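Long-range contacts in putative type 11 methyltransferase (Sulfolobus solfataricus, PDB 3I9F), which probably acts as an S-adenosylmethionine-dependent methyltransferase and binds zinc ions in the crystal: residues W113-T118 against R127-D132; F140-R145 against F153-K158; K41-D46 against S61-S66. One frame throughout, in Å; residues are numbered along the deposited sequence.

Contact 1: W113-T118 against R127-D132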
loop_
_atom_site.group_PDB
_atom_site.type_symbol
_atom_site.label_atom_id
_atom_site.label_comp_id
_atom_site.label_asym_id
_atom_site.label_seq_id
_atom_site.Cartn_x
_atom_site.Cartn_y
_atom_site.Cartn_z
ATOM N N TRP B 113 3.047 -26.248 10.038
ATOM C CA TRP B 113 3.682 -27.482 10.421
ATOM C C TRP B 113 2.885 -28.290 11.422
ATOM O O TRP B 113 2.275 -27.723 12.294
ATOM C CB TRP B 113 5.027 -27.163 11.034
ATOM C CG TRP B 113 6.026 -26.626 10.071
ATOM C CD1 TRP B 113 6.242 -25.323 9.767
ATOM C CD2 TRP B 113 6.946 -27.381 9.278
ATOM N NE1 TRP B 113 7.257 -25.209 8.842
ATOM C CE2 TRP B 113 7.706 -26.455 8.520
ATOM C CE3 TRP B 113 7.230 -28.737 9.162
ATOM C CZ2 TRP B 113 8.735 -26.846 7.659
ATOM C CZ3 TRP B 113 8.252 -29.139 8.286
ATOM C CH2 TRP B 113 8.981 -28.198 7.546
ATOM N N ARG B 114 2.887 -29.614 11.322
ATOM C CA ARG B 114 2.133 -30.395 12.302
ATOM C C ARG B 114 2.849 -30.263 13.649
ATOM O O ARG B 114 4.063 -30.096 13.701
ATOM C CB ARG B 114 1.988 -31.860 11.918
ATOM C CG ARG B 114 1.404 -32.090 10.550
ATOM C CD ARG B 114 1.114 -33.563 10.313
ATOM N NE ARG B 114 1.171 -33.945 8.896
ATOM C CZ ARG B 114 0.141 -33.918 8.023
ATOM N NH1 ARG B 114 -1.088 -33.488 8.382
ATOM N NH2 ARG B 114 0.338 -34.326 6.757
ATOM N N LYS B 115 2.067 -30.365 14.714
ATOM C CA LYS B 115 2.534 -30.208 16.068
ATOM C C LYS B 115 3.001 -31.560 16.617
ATOM O O LYS B 115 2.432 -32.104 17.555
ATOM C CB LYS B 115 1.387 -29.626 16.898
ATOM C CG LYS B 115 1.771 -29.085 18.277
ATOM C CD LYS B 115 0.516 -28.689 19.040
ATOM C CE LYS B 115 0.761 -27.696 20.156
ATOM N NZ LYS B 115 -0.505 -27.487 20.972
ATOM N N GLU B 116 4.028 -32.100 15.975
ATOM C CA GLU B 116 4.708 -33.328 16.388
ATOM C C GLU B 116 6.139 -33.159 15.966
ATOM O O GLU B 116 6.454 -32.206 15.263
ATOM C CB GLU B 116 4.107 -34.592 15.758
ATOM C CG GLU B 116 3.678 -34.474 14.288
ATOM C CD GLU B 116 3.086 -35.804 13.715
ATOM O OE1 GLU B 116 1.938 -35.778 13.165
ATOM O OE2 GLU B 116 3.781 -36.867 13.822
ATOM N N ASN B 117 7.031 -34.052 16.396
ATOM C CA ASN B 117 8.424 -33.882 16.004
ATOM C C ASN B 117 8.652 -34.540 14.665
ATOM O O ASN B 117 8.707 -35.746 14.572
ATOM C CB ASN B 117 9.419 -34.395 17.043
ATOM C CG ASN B 117 10.861 -33.891 16.754
ATOM O OD1 ASN B 117 11.111 -33.157 15.751
ATOM N ND2 ASN B 117 11.809 -34.269 17.636
ATOM N N THR B 118 8.744 -33.717 13.624
ATOM C CA THR B 118 8.911 -34.164 12.247
ATOM C C THR B 118 10.382 -34.028 11.834
ATOM O O THR B 118 10.736 -34.260 10.688
ATOM C CB THR B 118 8.077 -33.311 11.339
ATOM O OG1 THR B 118 8.508 -31.949 11.459
ATOM C CG2 THR B 118 6.641 -33.416 11.717
ATOM N N ARG B 127 5.035 -24.442 17.673
ATOM C CA ARG B 127 4.064 -24.928 16.679
ATOM C C ARG B 127 2.662 -24.973 17.195
ATOM O O ARG B 127 2.444 -25.239 18.369
ATOM C CB ARG B 127 4.397 -26.356 16.240
ATOM C CG ARG B 127 5.654 -26.468 15.456
ATOM C CD ARG B 127 5.850 -27.825 14.846
ATOM N NE ARG B 127 7.197 -27.957 14.328
ATOM C CZ ARG B 127 7.626 -28.892 13.478
ATOM N NH1 ARG B 127 6.812 -29.798 12.995
ATOM N NH2 ARG B 127 8.882 -28.875 13.084
ATOM N N MET B 128 1.728 -24.825 16.267
ATOM C CA MET B 128 0.309 -24.805 16.532
ATOM C C MET B 128 -0.437 -25.785 15.620
ATOM O O MET B 128 -0.225 -25.792 14.405
ATOM C CB MET B 128 -0.254 -23.396 16.275
ATOM C CG MET B 128 0.236 -22.258 17.230
ATOM S SD MET B 128 -0.238 -20.591 16.697
ATOM C CE MET B 128 -1.911 -20.947 16.228
ATOM N N ASP B 129 -1.370 -26.556 16.188
ATOM C CA ASP B 129 -2.247 -27.418 15.401
ATOM C C ASP B 129 -3.557 -26.718 15.108
ATOM O O ASP B 129 -3.773 -25.575 15.530
ATOM C CB ASP B 129 -2.513 -28.734 16.123
ATOM C CG ASP B 129 -3.062 -28.524 17.512
ATOM O OD1 ASP B 129 -3.731 -27.478 17.733
ATOM O OD2 ASP B 129 -2.826 -29.384 18.388
ATOM N N GLU B 130 -4.428 -27.395 14.356
ATOM C CA GLU B 130 -5.783 -26.916 14.114
ATOM C C GLU B 130 -6.423 -26.343 15.355
ATOM O O GLU B 130 -6.956 -25.237 15.350
ATOM C CB GLU B 130 -6.691 -28.048 13.649
ATOM C CG GLU B 130 -8.065 -27.532 13.204
ATOM C CD GLU B 130 -8.967 -28.579 12.545
ATOM O OE1 GLU B 130 -8.461 -29.403 11.743
ATOM O OE2 GLU B 130 -10.187 -28.547 12.839
ATOM N N LYS B 131 -6.411 -27.111 16.427
ATOM C CA LYS B 131 -7.147 -26.682 17.597
ATOM C C LYS B 131 -6.591 -25.326 18.087
ATOM O O LYS B 131 -7.345 -24.445 18.443
ATOM C CB LYS B 131 -7.122 -27.761 18.668
ATOM C CG LYS B 131 -7.965 -27.402 19.877
ATOM C CD LYS B 131 -7.888 -28.473 20.978
ATOM C CE LYS B 131 -8.876 -28.162 22.134
ATOM N NZ LYS B 131 -10.211 -27.596 21.693
ATOM N N ASP B 132 -5.268 -25.171 18.067
ATOM C CA ASP B 132 -4.630 -23.898 18.451
ATOM C C ASP B 132 -5.048 -22.762 17.527
ATOM O O ASP B 132 -5.319 -21.661 17.978
ATOM C CB ASP B 132 -3.100 -24.027 18.483
ATOM C CG ASP B 132 -2.611 -25.017 19.551
ATOM O OD1 ASP B 132 -3.127 -24.947 20.708
ATOM O OD2 ASP B 132 -1.716 -25.849 19.243
#
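The two segments run past each other as loop rather than as paired strands, coming closest at Lys115 and Arg127 (CA to CA 5.5 Å), at the inverse gamma turn centred on Lys115. Arg127 carries one half of the contact, extended from CG to NE to bring NH1 up to the turn. Arg127 NH1 bonds Arg114 O at 2.9 Å; the N-H is nearly straight (171°), the oxygen lies in the guanidinium plane, and the donor sits nearly along the C=O axis of Arg114. The second bond of Arg127 NH1, to Thr118 OG1 at 3.1 Å, also lies close to that plane, so two acceptors at one edge fix the group's rotation. Thr118 OG1 is bonded to Ile120 O as well, and NH2 of Arg127 turns to the carbonyls of Ile120 and Pro122. Over one guanidinium face comes CB of Trp113, 3.7 Å from Arg127 NH1, with the indole plane tilted 47° to the guanidinium. This loop joins strand 106-113 to helix 130-136 in a Rossmann-like methyltransferase fold, and the helix starts with a capping box: Asp132 N donates to Asp129 OD1 at 2.8 Å, and Asp129 N to Asp132 OD2 at 3.2 Å. A leucine in place of Arg127 would lose the bonds to Arg114, Thr118, Ile120 and Pro122 and would probably loosen the loop around Arg114 and Thr118. Lys115 carries the other half. Extended beyond CG, it crosses Asp132 at about a right angle and sets Lys115 NZ 2.7 Å from Asp132 OD2, on the syn lone pair; the anti lone pair of the same oxygen takes Asp129 N. Asp129 OD2 is a longer salt-bridge partner, 4.0 Å from Lys115 NZ, so two carboxylates share one ammonium.

Contact 2: F140-R145 against F153-K158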
loop_
_atom_site.group_PDB
_atom_site.type_symbol
_atom_site.label_atom_id
_atom_site.label_comp_id
_atom_site.label_asym_id
_atom_site.label_seq_id
_atom_site.Cartn_x
_atom_site.Cartn_y
_atom_site.Cartn_z
ATOM N N PHE B 140 -14.459 -18.017 13.211
ATOM C CA PHE B 140 -14.342 -18.700 11.928
ATOM C C PHE B 140 -14.561 -20.168 12.122
ATOM O O PHE B 140 -14.340 -20.700 13.199
ATOM C CB PHE B 140 -12.956 -18.490 11.316
ATOM C CG PHE B 140 -12.637 -17.057 11.009
ATOM C CD1 PHE B 140 -12.737 -16.578 9.730
ATOM C CD2 PHE B 140 -12.220 -16.195 12.016
ATOM C CE1 PHE B 140 -12.461 -15.256 9.470
ATOM C CE2 PHE B 140 -11.958 -14.884 11.760
ATOM C CZ PHE B 140 -12.071 -14.412 10.499
ATOM N N VAL B 141 -14.963 -20.830 11.058
ATOM C CA VAL B 141 -15.091 -22.294 11.071
ATOM C C VAL B 141 -14.303 -22.873 9.927
ATOM O O VAL B 141 -14.142 -22.234 8.901
ATOM C CB VAL B 141 -16.612 -22.805 11.037
ATOM C CG1 VAL B 141 -17.139 -22.946 12.481
ATOM C CG2 VAL B 141 -17.520 -21.880 10.237
ATOM N N VAL B 142 -13.808 -24.088 10.122
ATOM C CA VAL B 142 -13.171 -24.820 9.039
ATOM C C VAL B 142 -14.203 -25.252 8.021
ATOM O O VAL B 142 -15.213 -25.851 8.378
ATOM C CB VAL B 142 -12.463 -26.096 9.500
ATOM C CG1 VAL B 142 -11.768 -26.755 8.281
ATOM C CG2 VAL B 142 -11.455 -25.784 10.603
ATOM N N GLU B 143 -13.911 -24.946 6.761
ATOM C CA GLU B 143 -14.729 -25.312 5.630
ATOM C C GLU B 143 -14.106 -26.524 4.912
ATOM O O GLU B 143 -14.812 -27.485 4.614
ATOM C CB GLU B 143 -14.867 -24.101 4.693
ATOM C CG GLU B 143 -15.078 -24.440 3.241
ATOM C CD GLU B 143 -15.679 -23.314 2.455
ATOM O OE1 GLU B 143 -14.932 -22.421 2.013
ATOM O OE2 GLU B 143 -16.913 -23.340 2.255
ATOM N N LYS B 144 -12.805 -26.465 4.615
ATOM C CA LYS B 144 -12.080 -27.607 4.073
ATOM C C LYS B 144 -10.793 -27.890 4.859
ATOM O O LYS B 144 -10.253 -27.009 5.532
ATOM C CB LYS B 144 -11.693 -27.350 2.627
ATOM C CG LYS B 144 -12.845 -27.234 1.656
ATOM C CD LYS B 144 -12.427 -26.453 0.351
ATOM C CE LYS B 144 -13.510 -26.502 -0.756
ATOM N NZ LYS B 144 -14.929 -26.445 -0.212
ATOM N N ARG B 145 -10.294 -29.121 4.732
ATOM C CA ARG B 145 -8.948 -29.491 5.203
ATOM C C ARG B 145 -8.138 -30.117 4.101
ATOM O O ARG B 145 -8.688 -30.734 3.217
ATOM C CB ARG B 145 -9.022 -30.501 6.309
ATOM C CG ARG B 145 -9.792 -30.059 7.469
ATOM C CD ARG B 145 -9.487 -30.955 8.623
ATOM N NE ARG B 145 -10.145 -30.478 9.824
ATOM C CZ ARG B 145 -11.445 -30.570 10.058
ATOM N NH1 ARG B 145 -12.259 -31.138 9.168
ATOM N NH2 ARG B 145 -11.944 -30.089 11.194
ATOM N N PHE B 153 -0.211 -29.311 7.824
ATOM C CA PHE B 153 -1.634 -29.384 7.673
ATOM C C PHE B 153 -2.062 -28.094 7.035
ATOM O O PHE B 153 -1.267 -27.172 6.918
ATOM C CB PHE B 153 -2.347 -29.644 9.008
ATOM C CG PHE B 153 -2.251 -28.530 9.994
ATOM C CD1 PHE B 153 -3.323 -27.698 10.214
ATOM C CD2 PHE B 153 -1.102 -28.340 10.726
ATOM C CE1 PHE B 153 -3.256 -26.690 11.114
ATOM C CE2 PHE B 153 -1.023 -27.332 11.645
ATOM C CZ PHE B 153 -2.107 -26.499 11.844
ATOM N N GLY B 154 -3.313 -28.055 6.602
ATOM C CA GLY B 154 -3.853 -26.963 5.795
ATOM C C GLY B 154 -5.330 -26.798 6.105
ATOM O O GLY B 154 -6.046 -27.774 6.208
ATOM N N LEU B 155 -5.787 -25.566 6.298
ATOM C CA LEU B 155 -7.206 -25.298 6.521
ATOM C C LEU B 155 -7.687 -24.184 5.592
ATOM O O LEU B 155 -6.902 -23.311 5.170
ATOM C CB LEU B 155 -7.463 -24.887 7.958
ATOM C CG LEU B 155 -6.826 -25.701 9.092
ATOM C CD1 LEU B 155 -6.856 -24.847 10.361
ATOM C CD2 LEU B 155 -7.532 -27.073 9.314
ATOM N N VAL B 156 -8.962 -24.253 5.232
ATOM C CA VAL B 156 -9.624 -23.165 4.590
ATOM C C VAL B 156 -10.707 -22.836 5.571
ATOM O O VAL B 156 -11.384 -23.727 6.054
ATOM C CB VAL B 156 -10.215 -23.553 3.233
ATOM C CG1 VAL B 156 -10.948 -22.322 2.572
ATOM C CG2 VAL B 156 -9.119 -24.160 2.315
ATOM N N LEU B 157 -10.855 -21.558 5.874
ATOM C CA LEU B 157 -11.666 -21.097 6.953
ATOM C C LEU B 157 -12.625 -20.054 6.397
ATOM O O LEU B 157 -12.219 -19.269 5.569
ATOM C CB LEU B 157 -10.758 -20.411 7.960
ATOM C CG LEU B 157 -10.256 -21.060 9.222
ATOM C CD1 LEU B 157 -9.671 -22.390 8.931
ATOM C CD2 LEU B 157 -9.239 -20.140 9.874
ATOM N N LYS B 158 -13.868 -20.035 6.873
ATOM C CA LYS B 158 -14.835 -19.000 6.542
ATOM C C LYS B 158 -15.378 -18.420 7.815
ATOM O O LYS B 158 -15.306 -19.034 8.840
ATOM C CB LYS B 158 -16.013 -19.592 5.756
ATOM C CG LYS B 158 -16.812 -20.683 6.545
ATOM C CD LYS B 158 -17.883 -21.384 5.719
ATOM C CE LYS B 158 -19.300 -20.985 6.111
ATOM N NZ LYS B 158 -20.277 -22.045 5.734
#
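A phi of -102° with a psi of -49° at Glu143 kinks its strand, so that Glu143 and Lys144 both come to face Val156. Glu143 N reaches Val156 O at 2.9 Å, in the carbonyl plane, while Lys144 N adds a weak bond to the same oxygen at 3.4 Å. Val156 N answers to Lys144 O from above that carbonyl's plane. This is a classic beta bulge in an antiparallel hairpin, the pair of strands that closes one end of the sheet in a class I methyltransferase fold; strand 140-146 is the outermost there. Before the bulge the pairing is regular: Val141 and Lys158 exchange two backbone bonds, Val141 N to Lys158 O being 2.9 Å. Lys158 holds CG in the crowded position between the backbone N and the carbonyl carbon (chi1 61°), which lays it alongside Val141, Val141 CG2 to Lys158 CG 3.9 Å. Further out, the Lys158 chain crosses Glu143 at about a right angle, Lys158 CD 4.1 Å from Glu143 OE2, but the two charges stay apart, and Glu143 spends OE1 on a salt bridge to Arg107. Val141, Lys144, Val156 and Lys158 lie on one face of the hairpin; Val142, Arg145, Leu155 and Leu157 share the other. Val142 presents CG2 obliquely to CD1 of Leu157 at 4.2 Å, and its CG1 sits above the centre of the Arg145 guanidinium. Arg145 itself runs side by side with Leu155, Arg145 CG to Leu155 CD2 4.2 Å, before its NE turns to Glu130 on helix 130-136.

Contact 3: K41-D46 against S61-S66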
loop_
_atom_site.group_PDB
_atom_site.type_symbol
_atom_site.label_atom_id
_atom_site.label_comp_id
_atom_site.label_asym_id
_atom_site.label_seq_id
_atom_site.Cartn_x
_atom_site.Cartn_y
_atom_site.Cartn_z
ATOM N N LYS B 41 -5.531 -8.218 -7.049
ATOM C CA LYS B 41 -4.454 -7.526 -6.324
ATOM C C LYS B 41 -3.757 -8.484 -5.389
ATOM O O LYS B 41 -4.395 -9.314 -4.782
ATOM C CB LYS B 41 -4.986 -6.417 -5.441
ATOM C CG LYS B 41 -5.344 -5.130 -6.127
ATOM C CD LYS B 41 -5.719 -4.056 -5.082
ATOM C CE LYS B 41 -6.263 -2.803 -5.760
ATOM N NZ LYS B 41 -7.429 -2.308 -4.982
ATOM N N LEU B 42 -2.453 -8.320 -5.229
ATOM C CA LEU B 42 -1.683 -9.133 -4.308
ATOM C C LEU B 42 -0.946 -8.228 -3.340
ATOM O O LEU B 42 -0.117 -7.393 -3.759
ATOM C CB LEU B 42 -0.683 -10.026 -5.043
ATOM C CG LEU B 42 0.169 -10.962 -4.187
ATOM C CD1 LEU B 42 -0.628 -11.717 -3.128
ATOM C CD2 LEU B 42 0.858 -11.955 -5.113
ATOM N N TYR B 43 -1.262 -8.402 -2.055
ATOM C CA TYR B 43 -0.549 -7.734 -0.985
ATOM C C TYR B 43 0.377 -8.738 -0.311
ATOM O O TYR B 43 -0.046 -9.858 0.002
ATOM C CB TYR B 43 -1.516 -7.240 0.070
ATOM C CG TYR B 43 -2.483 -6.169 -0.327
ATOM C CD1 TYR B 43 -2.101 -4.845 -0.338
ATOM C CD2 TYR B 43 -3.816 -6.470 -0.630
ATOM C CE1 TYR B 43 -2.989 -3.838 -0.675
ATOM C CE2 TYR B 43 -4.713 -5.469 -0.940
ATOM C CZ TYR B 43 -4.290 -4.149 -0.961
ATOM O OH TYR B 43 -5.158 -3.125 -1.292
ATOM N N CYS B 44 1.616 -8.340 -0.077
ATOM C CA CYS B 44 2.553 -9.079 0.746
ATOM C C CYS B 44 2.888 -8.299 2.011
ATOM O O CYS B 44 3.437 -7.200 1.938
ATOM C CB CYS B 44 3.834 -9.285 -0.019
ATOM S SG CYS B 44 3.632 -10.443 -1.358
ATOM N N ILE B 45 2.577 -8.888 3.156
ATOM C CA ILE B 45 2.879 -8.301 4.458
ATOM C C ILE B 45 4.016 -9.035 5.184
ATOM O O ILE B 45 3.996 -10.244 5.344
ATOM C CB ILE B 45 1.646 -8.335 5.389
ATOM C CG1 ILE B 45 0.427 -7.791 4.638
ATOM C CG2 ILE B 45 1.958 -7.587 6.680
ATOM C CD1 ILE B 45 -0.730 -7.403 5.465
ATOM N N ASP B 46 5.008 -8.296 5.628
ATOM C CA ASP B 46 5.994 -8.856 6.522
ATOM C C ASP B 46 6.690 -7.752 7.304
ATOM O O ASP B 46 7.017 -6.691 6.780
ATOM C CB ASP B 46 7.015 -9.753 5.778
ATOM C CG ASP B 46 7.640 -10.847 6.696
ATOM O OD1 ASP B 46 7.609 -12.045 6.310
ATOM O OD2 ASP B 46 8.142 -10.518 7.821
ATOM N N SER B 61 4.293 -5.837 -9.492
ATOM C CA SER B 61 2.877 -5.607 -9.248
ATOM C C SER B 61 2.427 -5.797 -7.755
ATOM O O SER B 61 1.335 -5.350 -7.345
ATOM C CB SER B 61 2.086 -6.560 -10.136
ATOM O OG SER B 61 2.482 -7.900 -9.899
ATOM N N VAL B 62 3.250 -6.501 -6.978
ATOM C CA VAL B 62 2.925 -6.836 -5.581
ATOM C C VAL B 62 2.900 -5.554 -4.728
ATOM O O VAL B 62 3.730 -4.653 -4.891
ATOM C CB VAL B 62 3.903 -7.887 -4.996
ATOM C CG1 VAL B 62 3.688 -8.028 -3.524
ATOM C CG2 VAL B 62 3.665 -9.213 -5.637
ATOM N N ILE B 63 1.904 -5.437 -3.871
ATOM C CA ILE B 63 1.912 -4.319 -2.938
ATOM C C ILE B 63 2.511 -4.815 -1.602
ATOM O O ILE B 63 1.915 -5.604 -0.926
ATOM C CB ILE B 63 0.524 -3.738 -2.754
ATOM C CG1 ILE B 63 -0.058 -3.300 -4.110
ATOM C CG2 ILE B 63 0.592 -2.561 -1.759
ATOM C CD1 ILE B 63 -1.589 -2.823 -4.051
ATOM N N THR B 64 3.712 -4.372 -1.283
ATOM C CA THR B 64 4.427 -4.781 -0.063
ATOM C C THR B 64 4.090 -3.840 1.095
ATOM O O THR B 64 4.155 -2.654 0.932
ATOM C CB THR B 64 5.966 -4.778 -0.238
ATOM O OG1 THR B 64 6.398 -3.504 -0.717
ATOM C CG2 THR B 64 6.428 -5.846 -1.208
ATOM N N LEU B 65 3.723 -4.390 2.252
ATOM C CA LEU B 65 3.363 -3.612 3.403
ATOM C C LEU B 65 4.046 -4.171 4.635
ATOM O O LEU B 65 4.154 -5.386 4.784
ATOM C CB LEU B 65 1.859 -3.639 3.616
ATOM C CG LEU B 65 0.961 -3.077 2.520
ATOM C CD1 LEU B 65 -0.508 -3.343 2.882
ATOM C CD2 LEU B 65 1.190 -1.555 2.245
ATOM N N SER B 66 4.450 -3.281 5.546
ATOM C CA SER B 66 4.992 -3.698 6.849
ATOM C C SER B 66 3.894 -4.238 7.749
ATOM O O SER B 66 4.173 -4.907 8.709
ATOM C CB SER B 66 5.686 -2.531 7.563
ATOM O OG SER B 66 4.747 -1.575 8.035
HETATM O O HOH W 1 -1.226 -6.245 -6.891
#
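Tyr43 is the side chain to follow here. Tyr43 CB passes 3.9 Å from Ile63 O; with CG beside its own backbone N and anti to the carbonyl carbon (chi1 -65°), the ring then runs alongside Ile63, both side chains pointing the same way. Tyr43 CD1 meets Ile63 CB at 3.7 Å and, on the next residue of that face, Leu65 CD1 at 3.9 Å. One atom further out, Tyr43 CE1 lies 3.8 Å from Ile63 CD1. Both aliphatic partners approach the ring obliquely. Underneath, the strands are parallel, with Tyr43, Cys44 and Ile45 paired to Ile63, Thr64 and Leu65. Backbone bonds go back and forth, from Ile63 N to Leu42 O at 2.8 Å (175°) through to Asp46 N and Leu65 O; at the Leu42/Ser61 end a water accepts from Leu42 N and donates to Ser61 O. Helix 49-58 links the two strands, making a beta-alpha-beta crossover of the Rossmann-like fold, and its Val55 touches Cys44, Val62 and Thr64. SG of Cys44 lies a tight 3.2 Å from CG1 of Val62. Asp46, just past the strand end, bonds Gly27 N and Asn48 N; relatives of this class often carry there the acidic residue that holds the cofactor's ribose, though no cofactor is bound here. Strand 63-65 is an edge strand of this chain, and the second subunit meets it: Ile63 packs on its counterpart, and Ser66 OG bonds Glu70 of that subunit. Four backbone bonds between the strands and hydrocarbon on the Tyr43 face are consistent with an edge that meets the second subunit partly through apolar contact.

Contacts 1 and 2 adjoin. The salt bridge of Glu130, just inside the helix that starts in contact 1, with Arg145 ties them together, Glu130 OE1 to Arg145 NE 2.8 Å, and Phe153 sets its CZ 3.3 Å from Met128 O. Helix 130-136 leads directly into strand 140-146, and the first contact closes before the second opens. Contact 3 lies on the other side of the chain's centre, its centre about 23 Å from that of contact 2 and about 27 Å from that of contact 1, yet contacts 2 and 3 occupy opposite ends of one sheet. Bound zinc stays about 12 Å from the Thr64 side chain and about 11 Å from that of Phe140, while contact 1 lies away from the known sites.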